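Local structure of peroxidase (Cellulomonas bogoriensis 69B4 = DSM 16987, 6QZO) at residues A[32-40]-A[366-376]. The protein binds heme b and, as a member of the DyP-type family, probably uses it as a peroxidase to oxidise substrates with hydrogen peroxide. Residues are numbered along the deposited sequence; the frame is centred on the assembly and turned at random.
Sequences CHGEHQAGI and VPGGWSAGEYV
Gln37 reaches across from segment 32-40 to Pro367 in segment 366-376, both of them irregular. Its carboxamide gives NE2 to Pro367 O at 3.0 Å in a nearly straight bond (167°); the acceptor lies in the amide plane of Gln37, whereas NE2 stands above the carbonyl plane of Pro367. NE2 also packs on Val366 CG1, and OE1 lies against Val376 CG2 at 3.7 Å while accepting Val103 N, so both ends of the buried amide are satisfied. With CG anti to its carbonyl carbon (chi1 -71°), the chain runs extended beyond CG and carries the amide across to Pro367. Shortening Gln37 to an alanine would probably leave Pro367 O and Val103 N without these partners and open a gap beside Val376.

At the other end, His33 turns the CD2 edge of its imidazole onto the face of the Trp370 five-membered ring in an offset T-shaped pair, planes at 88° and centroids 4.9 Å apart. Cys32 O lies over the same indole face, and Cys32 SG sits over the centre of the imidazole. Glu76 OE2 fixes this pair by accepting from Trp370 NE1 and bonding His33 NE2. Between the two clusters, Gly34 N donates to Trp370 O (3.2 Å) and Gly369 N to Glu35 O (3.0 Å). Gly369 CA comes within 3.3 Å of Gly34 O, where a side chain would clash. Beyond Trp370, a type II turn from Ser371 to Glu374 reverses the chain, and Glu374 OE1 accepts Ser371 N.

The contact bridges the four-stranded antiparallel sheets of the two ferredoxin-like halves of a DyP-type peroxidase: Ile40 and Val366 meet beside strand 229-238 of one, Val376 packs on strand 100-105 of the other, and Trp370 rests on helix 61-78.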
loop_
_atom_site.group_PDB
_atom_site.type_symbol
_atom_site.label_atom_id
_atom_site.label_comp_id
_atom_site.label_asym_id
_atom_site.label_seq_id
_atom_site.Cartn_x
_atom_site.Cartn_y
_atom_site.Cartn_z
ATOM N N CYS A 32 -20.839 -12.710 -2.681
ATOM C CA CYS A 32 -20.977 -11.645 -3.703
ATOM C C CYS A 32 -22.439 -11.554 -4.193
ATOM O O CYS A 32 -22.773 -10.529 -4.805
ATOM C CB CYS A 32 -20.029 -11.917 -4.865
ATOM S SG CYS A 32 -20.399 -13.455 -5.751
ATOM N N HIS A 33 -23.265 -12.563 -3.887
ATOM C CA HIS A 33 -24.708 -12.624 -4.232
ATOM C C HIS A 33 -25.577 -12.117 -3.080
ATOM O O HIS A 33 -25.290 -12.454 -1.908
ATOM C CB HIS A 33 -25.137 -14.053 -4.596
ATOM C CG HIS A 33 -24.420 -14.595 -5.781
ATOM N ND1 HIS A 33 -23.715 -15.780 -5.730
ATOM C CD2 HIS A 33 -24.259 -14.107 -7.024
ATOM C CE1 HIS A 33 -23.163 -16.010 -6.903
ATOM N NE2 HIS A 33 -23.485 -14.997 -7.721
ATOM N N GLY A 34 -26.617 -11.364 -3.418
ATOM C CA GLY A 34 -27.674 -10.949 -2.477
ATOM C C GLY A 34 -28.570 -9.893 -3.106
ATOM O O GLY A 34 -28.348 -9.560 -4.280
ATOM N N GLU A 35 -29.553 -9.408 -2.344
ATOM C CA GLU A 35 -30.387 -8.215 -2.644
ATOM C C GLU A 35 -29.465 -7.062 -3.071
ATOM O O GLU A 35 -29.819 -6.348 -4.027
ATOM C CB GLU A 35 -31.248 -7.867 -1.414
ATOM C CG GLU A 35 -32.291 -6.789 -1.668
ATOM C CD GLU A 35 -33.377 -6.639 -0.610
ATOM O OE1 GLU A 35 -33.223 -7.201 0.477
ATOM O OE2 GLU A 35 -34.307 -5.840 -0.834
ATOM N N HIS A 36 -28.318 -6.891 -2.411
ATOM C CA HIS A 36 -27.372 -5.769 -2.681
ATOM C C HIS A 36 -26.000 -6.308 -3.079
ATOM O O HIS A 36 -25.706 -7.474 -2.757
ATOM C CB HIS A 36 -27.249 -4.867 -1.450
ATOM C CG HIS A 36 -28.538 -4.607 -0.740
ATOM N ND1 HIS A 36 -29.489 -3.734 -1.230
ATOM C CD2 HIS A 36 -29.014 -5.069 0.438
ATOM C CE1 HIS A 36 -30.498 -3.669 -0.382
ATOM N NE2 HIS A 36 -30.232 -4.488 0.651
ATOM N N GLN A 37 -25.186 -5.486 -3.737
ATOM C CA GLN A 37 -23.743 -5.771 -3.960
ATOM C C GLN A 37 -23.051 -5.784 -2.592
ATOM O O GLN A 37 -23.459 -5.012 -1.717
ATOM C CB GLN A 37 -23.094 -4.724 -4.865
ATOM C CG GLN A 37 -23.527 -4.803 -6.326
ATOM C CD GLN A 37 -22.630 -4.011 -7.243
ATOM O OE1 GLN A 37 -21.509 -4.418 -7.542
ATOM N NE2 GLN A 37 -23.124 -2.872 -7.700
ATOM N N ALA A 38 -22.057 -6.648 -2.402
ATOM C CA ALA A 38 -21.201 -6.653 -1.195
ATOM C C ALA A 38 -20.237 -5.469 -1.309
ATOM O O ALA A 38 -20.144 -4.894 -2.415
ATOM C CB ALA A 38 -20.473 -7.967 -1.091
ATOM N N GLY A 39 -19.569 -5.110 -0.215
ATOM C CA GLY A 39 -18.523 -4.072 -0.213
ATOM C C GLY A 39 -19.079 -2.711 0.122
ATOM O O GLY A 39 -18.343 -1.726 -0.043
ATOM N N ILE A 40 -20.333 -2.666 0.590
ATOM C CA ILE A 40 -21.049 -1.416 0.975
ATOM C C ILE A 40 -21.378 -1.483 2.467
ATOM O O ILE A 40 -20.798 -0.662 3.220
ATOM C CB ILE A 40 -22.276 -1.187 0.079
ATOM C CG1 ILE A 40 -21.858 -1.117 -1.393
ATOM C CG2 ILE A 40 -23.021 0.062 0.495
ATOM C CD1 ILE A 40 -23.003 -1.325 -2.369
ATOM N N VAL A 366 -24.764 2.723 -8.486
ATOM C CA VAL A 366 -24.371 1.355 -8.075
ATOM C C VAL A 366 -25.578 0.449 -8.272
ATOM O O VAL A 366 -26.581 0.573 -7.563
ATOM C CB VAL A 366 -23.867 1.374 -6.620
ATOM C CG1 VAL A 366 -23.531 -0.018 -6.110
ATOM C CG2 VAL A 366 -22.662 2.300 -6.489
ATOM N N PRO A 367 -25.532 -0.487 -9.248
ATOM C CA PRO A 367 -26.603 -1.454 -9.413
ATOM C C PRO A 367 -26.870 -2.209 -8.112
ATOM O O PRO A 367 -25.995 -2.242 -7.228
ATOM C CB PRO A 367 -26.090 -2.441 -10.467
ATOM C CG PRO A 367 -25.015 -1.688 -11.204
ATOM C CD PRO A 367 -24.459 -0.672 -10.231
ATOM N N GLY A 368 -28.057 -2.810 -8.038
ATOM C CA GLY A 368 -28.432 -3.742 -6.970
ATOM C C GLY A 368 -27.601 -4.996 -7.096
ATOM O O GLY A 368 -26.791 -5.059 -8.028
ATOM N N GLY A 369 -27.788 -5.939 -6.182
ATOM C CA GLY A 369 -27.111 -7.241 -6.206
ATOM C C GLY A 369 -27.698 -8.151 -7.279
ATOM O O GLY A 369 -28.567 -7.690 -8.073
ATOM N N TRP A 370 -27.225 -9.397 -7.295
ATOM C CA TRP A 370 -27.601 -10.432 -8.281
ATOM C C TRP A 370 -27.422 -11.806 -7.636
ATOM O O TRP A 370 -26.763 -11.877 -6.571
ATOM C CB TRP A 370 -26.789 -10.258 -9.574
ATOM C CG TRP A 370 -25.398 -10.808 -9.551
ATOM C CD1 TRP A 370 -24.992 -12.020 -10.035
ATOM C CD2 TRP A 370 -24.207 -10.134 -9.107
ATOM N NE1 TRP A 370 -23.638 -12.168 -9.874
ATOM C CE2 TRP A 370 -23.125 -11.025 -9.317
ATOM C CE3 TRP A 370 -23.946 -8.889 -8.517
ATOM C CZ2 TRP A 370 -21.815 -10.707 -8.958
ATOM C CZ3 TRP A 370 -22.650 -8.573 -8.174
ATOM C CH2 TRP A 370 -21.602 -9.476 -8.384
ATOM N N SER A 371 -28.042 -12.820 -8.248
ATOM C CA SER A 371 -28.052 -14.237 -7.810
ATOM C C SER A 371 -27.353 -15.092 -8.857
ATOM O O SER A 371 -27.181 -14.615 -9.993
ATOM C CB SER A 371 -29.460 -14.723 -7.595
ATOM O OG SER A 371 -30.061 -14.006 -6.537
ATOM N N ALA A 372 -26.995 -16.316 -8.475
ATOM C CA ALA A 372 -26.353 -17.313 -9.357
ATOM C C ALA A 372 -27.072 -17.292 -10.709
ATOM O O ALA A 372 -28.290 -17.493 -10.698
ATOM C CB ALA A 372 -26.415 -18.672 -8.700
ATOM N N GLY A 373 -26.361 -17.001 -11.806
ATOM C CA GLY A 373 -26.911 -17.028 -13.174
ATOM C C GLY A 373 -27.311 -15.657 -13.706
ATOM O O GLY A 373 -27.608 -15.559 -14.891
ATOM N N GLU A 374 -27.297 -14.622 -12.864
ATOM C CA GLU A 374 -27.494 -13.215 -13.290
ATOM C C GLU A 374 -26.112 -12.576 -13.476
ATOM O O GLU A 374 -25.112 -13.268 -13.256
ATOM C CB GLU A 374 -28.385 -12.492 -12.276
ATOM C CG GLU A 374 -29.772 -13.112 -12.134
ATOM C CD GLU A 374 -30.671 -12.481 -11.073
ATOM O OE1 GLU A 374 -30.186 -11.642 -10.287
ATOM O OE2 GLU A 374 -31.893 -12.771 -11.083
ATOM N N TYR A 375 -26.061 -11.311 -13.885
ATOM C CA TYR A 375 -24.811 -10.512 -13.982
ATOM C C TYR A 375 -25.068 -9.086 -13.484
ATOM O O TYR A 375 -26.208 -8.581 -13.563
ATOM C CB TYR A 375 -24.241 -10.576 -15.396
ATOM C CG TYR A 375 -25.007 -9.814 -16.446
ATOM C CD1 TYR A 375 -24.729 -8.483 -16.705
ATOM C CD2 TYR A 375 -25.974 -10.434 -17.211
ATOM C CE1 TYR A 375 -25.400 -7.782 -17.690
ATOM C CE2 TYR A 375 -26.659 -9.747 -18.202
ATOM C CZ TYR A 375 -26.369 -8.419 -18.444
ATOM O OH TYR A 375 -27.044 -7.736 -19.409
ATOM N N VAL A 376 -24.025 -8.459 -12.940
ATOM C CA VAL A 376 -24.124 -7.128 -12.291
ATOM C C VAL A 376 -24.547 -6.110 -13.362
ATOM O O VAL A 376 -23.913 -6.067 -14.430
ATOM C CB VAL A 376 -22.817 -6.739 -11.584
ATOM C CG1 VAL A 376 -21.668 -6.549 -12.569
ATOM C CG2 VAL A 376 -23.005 -5.500 -10.722
#